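Local coordinates for hypothetical protein (ST2072) (Sulfolobus tokodaii, PDB 1VE0), which is of unknown function but binds zinc ions and belongs to the YjbQ (UPF0047) family, here as an assembly of three copies, at residues 21-26 with 111-116; 41-46 with 124-129; 45-50 with 117-122. All coordinates share one frame; numbering follows the deposited sequence.

Interaction 1: 21-26 with 111-116; sequences ITEQVS and WQRIIL
Helix 22-26 meets strand 113-116 steeply, its axis passing 8.1 Å from that of the strand at an angle of 109°, and the backbones come closest where the CA atoms of Thr-22 and Ile-114 lie 4.9 Å apart. Both backbone polar groups of Ile-114 are used here. Its O accepts from Ile-21 N at 2.9 Å, whereas its N donates to the hydroxyl Thr-22 OG1, also at 2.9 Å. A threonine suits this place because its short, branched side chain, with OG1 beside its own backbone N (chi1 -46°), offers an acceptor to the strand just where the chain turns into the helix. The same OG1 is hydrogen-bonded to Asp-20.

Arg-113 bends at its second and third torsions and folds its guanidinium across Thr-22, with OG1 of Thr-22 3.1 Å above the guanidinium plane and displaced toward its rim. Glu-23 comes in at the edge instead: its OE1 meets Arg-113 NH1 at 3.3 Å in a straight (169°) but weak bond, part of a salt bridge. NE of the arginine forms a second salt bridge with Asp-20, so its charge is shared between two acids.

Beneath this polar fringe, Ile-114 points toward the helix and divides its branches. CD1 packs on Val-25 CG1 at 3.6 Å, while CG2 meets Ile-21 CG1, likewise at 3.6 Å; each pair crosses at about a right angle. Leu-106 covers both Val-25 and Ile-114, and Val-10 borders Ile-21, keeping these beta-branched residues in an apolar setting. The whole is a strand-to-helix junction: strand 17-20, outermost in its sheet within this chain and antiparallel to strand 113-118, gives way at the N-cap residue Ile-21 to a short helix packed across its former neighbour.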
# COMPACT_ATOMS: atom_id res chain seq x y z
N ILE A 21 -14.37 10.21 -0.01
CA ILE A 21 -14.90 9.97 1.33
C ILE A 21 -14.20 10.78 2.41
O ILE A 21 -14.36 10.50 3.60
CB ILE A 21 -14.82 8.46 1.70
CG1 ILE A 21 -13.38 7.95 1.56
CG2 ILE A 21 -15.73 7.66 0.78
CD1 ILE A 21 -13.17 6.52 2.07
N THR A 22 -13.44 11.79 2.01
CA THR A 22 -12.70 12.62 2.95
C THR A 22 -13.54 13.18 4.11
O THR A 22 -13.13 13.10 5.27
CB THR A 22 -12.04 13.80 2.24
OG1 THR A 22 -11.40 13.34 1.04
CG2 THR A 22 -11.00 14.45 3.14
N GLU A 23 -14.69 13.76 3.80
CA GLU A 23 -15.53 14.34 4.85
C GLU A 23 -15.95 13.31 5.90
O GLU A 23 -15.92 13.59 7.11
CB GLU A 23 -16.77 15.01 4.24
CG GLU A 23 -16.44 16.05 3.19
CD GLU A 23 -15.56 17.18 3.72
OE1 GLU A 23 -14.92 17.88 2.89
OE2 GLU A 23 -15.51 17.37 4.95
N GLN A 24 -16.35 12.12 5.45
CA GLN A 24 -16.78 11.08 6.38
C GLN A 24 -15.60 10.63 7.23
O GLN A 24 -15.77 10.30 8.41
CB GLN A 24 -17.36 9.86 5.63
CG GLN A 24 -18.60 10.17 4.79
CD GLN A 24 -18.26 10.45 3.33
OE1 GLN A 24 -17.45 11.34 3.02
NE2 GLN A 24 -18.87 9.69 2.43
N VAL A 25 -14.40 10.60 6.65
CA VAL A 25 -13.25 10.20 7.44
C VAL A 25 -12.90 11.28 8.47
O VAL A 25 -12.51 10.96 9.59
CB VAL A 25 -11.99 9.91 6.57
CG1 VAL A 25 -10.80 9.61 7.47
CG2 VAL A 25 -12.24 8.70 5.67
N SER A 26 -13.06 12.56 8.12
CA SER A 26 -12.74 13.61 9.08
C SER A 26 -13.65 13.52 10.30
O SER A 26 -13.25 13.83 11.42
CB SER A 26 -12.81 15.01 8.44
OG SER A 26 -14.10 15.29 7.93
N TRP A 111 -3.71 18.85 -2.76
CA TRP A 111 -4.59 18.10 -3.63
C TRP A 111 -5.02 16.72 -3.14
O TRP A 111 -5.62 15.97 -3.91
CB TRP A 111 -3.94 17.96 -5.01
CG TRP A 111 -3.39 19.25 -5.55
CD1 TRP A 111 -2.07 19.57 -5.72
CD2 TRP A 111 -4.14 20.41 -5.94
NE1 TRP A 111 -1.96 20.86 -6.19
CE2 TRP A 111 -3.21 21.40 -6.33
CE3 TRP A 111 -5.51 20.71 -5.99
CZ2 TRP A 111 -3.60 22.67 -6.77
CZ3 TRP A 111 -5.90 21.98 -6.43
CH2 TRP A 111 -4.95 22.94 -6.81
N GLN A 112 -4.74 16.38 -1.89
CA GLN A 112 -5.10 15.06 -1.37
C GLN A 112 -6.50 14.89 -0.82
O GLN A 112 -6.97 15.67 0.01
CB GLN A 112 -4.14 14.59 -0.28
CG GLN A 112 -2.75 14.23 -0.73
CD GLN A 112 -1.95 13.65 0.41
OE1 GLN A 112 -1.95 14.20 1.52
NE2 GLN A 112 -1.25 12.55 0.15
N ARG A 113 -7.15 13.83 -1.28
CA ARG A 113 -8.49 13.48 -0.83
C ARG A 113 -8.44 11.96 -0.61
O ARG A 113 -7.62 11.26 -1.20
CB ARG A 113 -9.53 13.83 -1.89
CG ARG A 113 -9.57 15.33 -2.27
CD ARG A 113 -10.01 16.20 -1.11
NE ARG A 113 -11.43 16.04 -0.81
CZ ARG A 113 -12.09 16.73 0.12
NH1 ARG A 113 -13.38 16.51 0.32
NH2 ARG A 113 -11.46 17.65 0.85
N ILE A 114 -9.30 11.46 0.26
CA ILE A 114 -9.36 10.04 0.54
C ILE A 114 -10.42 9.53 -0.42
O ILE A 114 -11.55 10.00 -0.41
CB ILE A 114 -9.76 9.80 2.00
CG1 ILE A 114 -8.73 10.49 2.91
CG2 ILE A 114 -9.83 8.29 2.29
CD1 ILE A 114 -9.07 10.45 4.38
N ILE A 115 -10.04 8.59 -1.28
CA ILE A 115 -10.96 8.09 -2.28
C ILE A 115 -11.23 6.59 -2.23
O ILE A 115 -10.30 5.79 -2.10
CB ILE A 115 -10.41 8.43 -3.69
CG1 ILE A 115 -10.30 9.95 -3.84
CG2 ILE A 115 -11.30 7.82 -4.77
CD1 ILE A 115 -9.38 10.39 -4.95
N LEU A 116 -12.51 6.20 -2.34
CA LEU A 116 -12.85 4.78 -2.38
C LEU A 116 -13.02 4.41 -3.86
O LEU A 116 -13.74 5.08 -4.58
CB LEU A 116 -14.15 4.48 -1.63
CG LEU A 116 -14.80 3.11 -1.91
CD1 LEU A 116 -13.89 1.98 -1.44
CD2 LEU A 116 -16.13 3.02 -1.19

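Interaction 2: 41-46 with 124-129; sequences VKHTTC and TRTVLV. With SO4 (sulfate ion), chain B.
A sulfate ion, probably from the crystallisation liquor, occupies an anion pocket beside the zinc site, lined by His-43, Thr-44, Thr-45 and Arg-125 and completed by Arg-123. Arg-125 spans it: NH1 donates to Thr-45 OG1 (2.7 Å), and NH2 to sulfate O2 (2.9 Å). Backbone N atoms of Thr-44 and Thr-45 and the Thr-45 hydroxyl also donate to O2, gripping it with four bonds. The imidazole of His-43 works at both nitrogens. ND1 donates to sulfate O1 at 3.1 Å, and NE2 accepts Thr-126 N at 2.9 Å, exactly in the ring plane and nearly straight (169°). Arg-125 bends at its second torsion (chi2 -58°), laying CD over the ring face in a CH-pi contact, 3.9 Å from its centroid. A phenylalanine in place of His-43 would probably leave Thr-126 N without its acceptor and the sulfate without one donor. Cys-46 SG sits over a face of the guanidinium, whose NE pairs with Glu-118.

Farther along, one water bridges Lys-42 N and Thr-126 O. Segment 41-46 connects strand 35-41 to strand 46-51, passing from one sheet to the other, with helix 84-93 against Thr-45 and strand 2-11 flanking strand 124-133.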
# COMPACT_ATOMS: atom_id res chain seq x y z
N VAL A 41 -10.95 -0.96 4.41
CA VAL A 41 -12.21 -1.58 4.01
C VAL A 41 -11.98 -3.06 4.26
O VAL A 41 -10.89 -3.57 4.00
CB VAL A 41 -12.60 -1.36 2.52
CG1 VAL A 41 -13.04 0.08 2.32
CG2 VAL A 41 -11.44 -1.76 1.58
N LYS A 42 -12.98 -3.74 4.80
CA LYS A 42 -12.84 -5.16 5.05
C LYS A 42 -13.38 -5.90 3.84
O LYS A 42 -13.82 -7.05 3.94
CB LYS A 42 -13.61 -5.57 6.30
CG LYS A 42 -13.17 -4.87 7.58
CD LYS A 42 -14.01 -5.35 8.75
CE LYS A 42 -13.84 -4.48 9.97
NZ LYS A 42 -14.72 -4.98 11.08
N HIS A 43 -13.35 -5.22 2.69
CA HIS A 43 -13.83 -5.77 1.43
C HIS A 43 -12.64 -6.25 0.59
O HIS A 43 -11.51 -5.82 0.82
CB HIS A 43 -14.57 -4.70 0.64
CG HIS A 43 -15.80 -4.20 1.33
ND1 HIS A 43 -16.87 -5.03 1.63
CD2 HIS A 43 -16.16 -2.96 1.74
CE1 HIS A 43 -17.82 -4.32 2.20
NE2 HIS A 43 -17.42 -3.06 2.28
N THR A 44 -12.89 -7.12 -0.38
CA THR A 44 -11.82 -7.62 -1.22
C THR A 44 -11.95 -7.14 -2.66
O THR A 44 -11.09 -7.43 -3.48
CB THR A 44 -11.79 -9.17 -1.26
OG1 THR A 44 -13.02 -9.66 -1.82
CG2 THR A 44 -11.62 -9.75 0.14
N THR A 45 -13.02 -6.43 -2.98
CA THR A 45 -13.19 -5.97 -4.36
C THR A 45 -13.30 -4.48 -4.56
O THR A 45 -13.77 -4.01 -5.60
CB THR A 45 -14.41 -6.64 -5.03
OG1 THR A 45 -15.55 -6.50 -4.18
CG2 THR A 45 -14.12 -8.12 -5.31
N CYS A 46 -12.91 -3.72 -3.55
CA CYS A 46 -12.87 -2.27 -3.68
C CYS A 46 -11.58 -1.88 -2.95
O CYS A 46 -11.06 -2.68 -2.16
CB CYS A 46 -14.13 -1.60 -3.09
SG CYS A 46 -14.44 -1.76 -1.33
N THR A 124 -23.26 -1.41 -1.14
CA THR A 124 -23.12 -0.56 0.03
C THR A 124 -21.79 -1.03 0.59
O THR A 124 -21.64 -2.19 0.96
CB THR A 124 -24.23 -0.78 1.07
OG1 THR A 124 -25.46 -0.24 0.57
CG2 THR A 124 -23.87 -0.07 2.38
N ARG A 125 -20.81 -0.14 0.59
CA ARG A 125 -19.49 -0.47 1.09
C ARG A 125 -19.28 0.11 2.46
O ARG A 125 -19.72 1.23 2.75
CB ARG A 125 -18.41 0.05 0.14
CG ARG A 125 -18.48 -0.55 -1.25
CD ARG A 125 -18.35 -2.08 -1.19
NE ARG A 125 -17.98 -2.63 -2.49
CZ ARG A 125 -17.45 -3.84 -2.65
NH1 ARG A 125 -17.13 -4.28 -3.86
NH2 ARG A 125 -17.23 -4.61 -1.59
N THR A 126 -18.60 -0.64 3.31
CA THR A 126 -18.33 -0.16 4.65
C THR A 126 -16.87 0.24 4.78
O THR A 126 -15.98 -0.48 4.33
CB THR A 126 -18.63 -1.25 5.68
OG1 THR A 126 -20.01 -1.61 5.61
CG2 THR A 126 -18.30 -0.76 7.09
N VAL A 127 -16.63 1.40 5.38
CA VAL A 127 -15.27 1.87 5.60
C VAL A 127 -14.98 1.94 7.09
O VAL A 127 -15.75 2.51 7.85
CB VAL A 127 -15.04 3.28 5.00
CG1 VAL A 127 -13.61 3.76 5.32
CG2 VAL A 127 -15.26 3.26 3.50
N LEU A 128 -13.89 1.31 7.51
CA LEU A 128 -13.50 1.39 8.92
C LEU A 128 -12.35 2.39 9.07
O LEU A 128 -11.35 2.32 8.33
CB LEU A 128 -13.04 0.01 9.43
CG LEU A 128 -12.20 0.01 10.71
CD1 LEU A 128 -13.05 0.44 11.92
CD2 LEU A 128 -11.64 -1.39 10.92
N VAL A 129 -12.50 3.33 9.99
CA VAL A 129 -11.43 4.29 10.26
C VAL A 129 -10.97 3.97 11.68
O VAL A 129 -11.69 4.18 12.66
CB VAL A 129 -11.90 5.75 10.18
CG1 VAL A 129 -10.71 6.68 10.44
CG2 VAL A 129 -12.52 6.04 8.80
S SO4 B . -16.20 -8.20 -0.74
O1 SO4 B . -17.11 -7.80 0.36
O2 SO4 B . -15.61 -7.01 -1.36
O3 SO4 B . -16.98 -8.94 -1.75
O4 SO4 B . -15.12 -9.05 -0.20
O HOH W 1 -15.34 -2.68 5.54

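Interaction 3: 45-50 with 117-122; sequences TCAIII and LEFDGP. With SO4 (sulfate ion), chain B.
Antiparallel pairing within the three-stranded sheet joins strand 46-51 to strand 113-118 and then runs out into a loop beside the zinc site. Ala-47 and Leu-117 form a hydrogen-bonded pair: Ala-47 N donates to Leu-117 O at 2.9 Å, and Leu-117 N to Ala-47 O at 2.8 Å, the latter almost straight at 176°. Cys-46 and Glu-118 make the adjoining non-hydrogen-bonded pair, with CA atoms 4.6 Å apart.

On the face carrying Leu-117, its CD1 rests against both CG2 and CD1 of Ile-49, 3.8 Å from each, the two side chains crossing at about a right angle. Phe-119 leaves the strand and brings CE1 to within 4.3 Å of Ala-47 CB, where a small methyl admits the ring; the edge of that ring faces Thr-45 O. Phe-61 of helix 55-68 lies against Leu-117 and Ile-49, helping to cover this apolar side.

Polar groups gather at the other end. Glu-118, bent at its second torsion (67°), turns OE1 to the backbone ahead, where Asp-120 N donates to it at 2.8 Å from above the carboxylate plane; OE2 is also hydrogen-bonded to Thr-12 OG1. Asp-120 CB rests 3.7 Å from Thr-45 OG1, and Asp-120 OD1 is hydrogen-bonded to Asn-83 ND2 and forms a salt bridge with Arg-123. Since Asn-83 binds zinc, Asp-120 is a second-shell residue: a regular antiparallel sheet ends in loop residues that border a metal site.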
# COMPACT_ATOMS: atom_id res chain seq x y z
N THR A 45 -13.02 -6.43 -2.98
CA THR A 45 -13.19 -5.97 -4.36
C THR A 45 -13.30 -4.48 -4.56
O THR A 45 -13.77 -4.01 -5.60
CB THR A 45 -14.41 -6.64 -5.03
OG1 THR A 45 -15.55 -6.50 -4.18
CG2 THR A 45 -14.12 -8.12 -5.31
N CYS A 46 -12.91 -3.72 -3.55
CA CYS A 46 -12.87 -2.27 -3.68
C CYS A 46 -11.58 -1.88 -2.95
O CYS A 46 -11.06 -2.68 -2.16
CB CYS A 46 -14.13 -1.60 -3.09
SG CYS A 46 -14.44 -1.76 -1.33
N ALA A 47 -11.02 -0.71 -3.24
CA ALA A 47 -9.78 -0.29 -2.61
C ALA A 47 -9.81 1.17 -2.17
O ALA A 47 -10.74 1.91 -2.51
CB ALA A 47 -8.62 -0.53 -3.55
N ILE A 48 -8.78 1.56 -1.42
CA ILE A 48 -8.65 2.93 -0.91
C ILE A 48 -7.35 3.53 -1.43
O ILE A 48 -6.32 2.87 -1.43
CB ILE A 48 -8.59 2.97 0.66
CG1 ILE A 48 -9.90 2.46 1.28
CG2 ILE A 48 -8.29 4.38 1.15
CD1 ILE A 48 -11.13 3.33 1.00
N ILE A 49 -7.42 4.77 -1.91
CA ILE A 49 -6.24 5.47 -2.40
C ILE A 49 -6.34 6.88 -1.84
O ILE A 49 -7.43 7.29 -1.44
CB ILE A 49 -6.18 5.63 -3.95
CG1 ILE A 49 -7.34 6.51 -4.44
CG2 ILE A 49 -6.22 4.27 -4.64
CD1 ILE A 49 -7.30 6.81 -5.93
N ILE A 50 -5.21 7.58 -1.77
CA ILE A 50 -5.19 8.98 -1.34
C ILE A 50 -4.68 9.73 -2.56
O ILE A 50 -3.52 9.59 -2.93
CB ILE A 50 -4.19 9.26 -0.18
CG1 ILE A 50 -4.44 8.32 0.99
CG2 ILE A 50 -4.33 10.73 0.28
CD1 ILE A 50 -5.85 8.36 1.54
N LEU A 117 -12.33 3.37 -4.32
CA LEU A 117 -12.42 2.92 -5.71
C LEU A 117 -13.19 1.61 -5.70
O LEU A 117 -12.82 0.67 -4.99
CB LEU A 117 -11.03 2.73 -6.34
CG LEU A 117 -10.16 3.99 -6.56
CD1 LEU A 117 -8.85 3.57 -7.25
CD2 LEU A 117 -10.90 5.02 -7.43
N GLU A 118 -14.26 1.57 -6.47
CA GLU A 118 -15.16 0.41 -6.57
C GLU A 118 -14.95 -0.27 -7.92
O GLU A 118 -14.92 0.39 -8.95
CB GLU A 118 -16.60 0.91 -6.43
CG GLU A 118 -17.71 -0.08 -6.73
CD GLU A 118 -17.77 -1.22 -5.74
OE1 GLU A 118 -16.96 -2.16 -5.88
OE2 GLU A 118 -18.63 -1.17 -4.82
N PHE A 119 -14.81 -1.59 -7.90
CA PHE A 119 -14.61 -2.35 -9.13
C PHE A 119 -15.65 -3.46 -9.27
O PHE A 119 -15.62 -4.19 -10.26
CB PHE A 119 -13.21 -2.97 -9.15
CG PHE A 119 -12.11 -1.98 -8.86
CD1 PHE A 119 -11.46 -2.00 -7.63
CD2 PHE A 119 -11.77 -1.01 -9.79
CE1 PHE A 119 -10.47 -1.06 -7.34
CE2 PHE A 119 -10.78 -0.06 -9.50
CZ PHE A 119 -10.14 -0.09 -8.28
N ASP A 120 -16.54 -3.59 -8.29
CA ASP A 120 -17.57 -4.63 -8.32
C ASP A 120 -18.90 -4.12 -7.76
O ASP A 120 -19.57 -4.83 -7.00
CB ASP A 120 -17.11 -5.85 -7.51
CG ASP A 120 -17.99 -7.08 -7.74
OD1 ASP A 120 -18.08 -7.95 -6.84
OD2 ASP A 120 -18.59 -7.19 -8.83
N GLY A 121 -19.27 -2.89 -8.12
CA GLY A 121 -20.52 -2.32 -7.64
C GLY A 121 -21.70 -2.68 -8.54
O GLY A 121 -21.55 -3.47 -9.46
N PRO A 122 -22.90 -2.15 -8.27
CA PRO A 122 -23.22 -1.22 -7.18
C PRO A 122 -23.37 -1.97 -5.86
O PRO A 122 -23.91 -3.07 -5.83
CB PRO A 122 -24.53 -0.59 -7.65
CG PRO A 122 -25.18 -1.71 -8.42
CD PRO A 122 -24.03 -2.27 -9.21
S SO4 B . -16.20 -8.20 -0.74
O1 SO4 B . -17.11 -7.80 0.36
O2 SO4 B . -15.61 -7.01 -1.36
O3 SO4 B . -16.98 -8.94 -1.75
O4 SO4 B . -15.12 -9.05 -0.20

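Overall arrangement
All three contacts are largely buried, yet their chemistry differs with their place in the fold. Interactions 1 and 3 share strand 113-118, the middle of the three-stranded sheet: interaction 1 sets a helix across its start, with an ionic fringe on its more exposed side, at Glu-23 and Arg-113, and interaction 3 pairs its end with strand 46-51. Interaction 2 uses strand 124-133 of the five-stranded sheet and is the most polar, centred on an anion rather than on aliphatic packing. Interactions 2 and 3 share Thr-45 and Cys-46 and are tied by the Arg-125 to Glu-118 salt bridge. Leu-116 packs on Cys-46 and Arg-125, connecting interaction 1 with interaction 2.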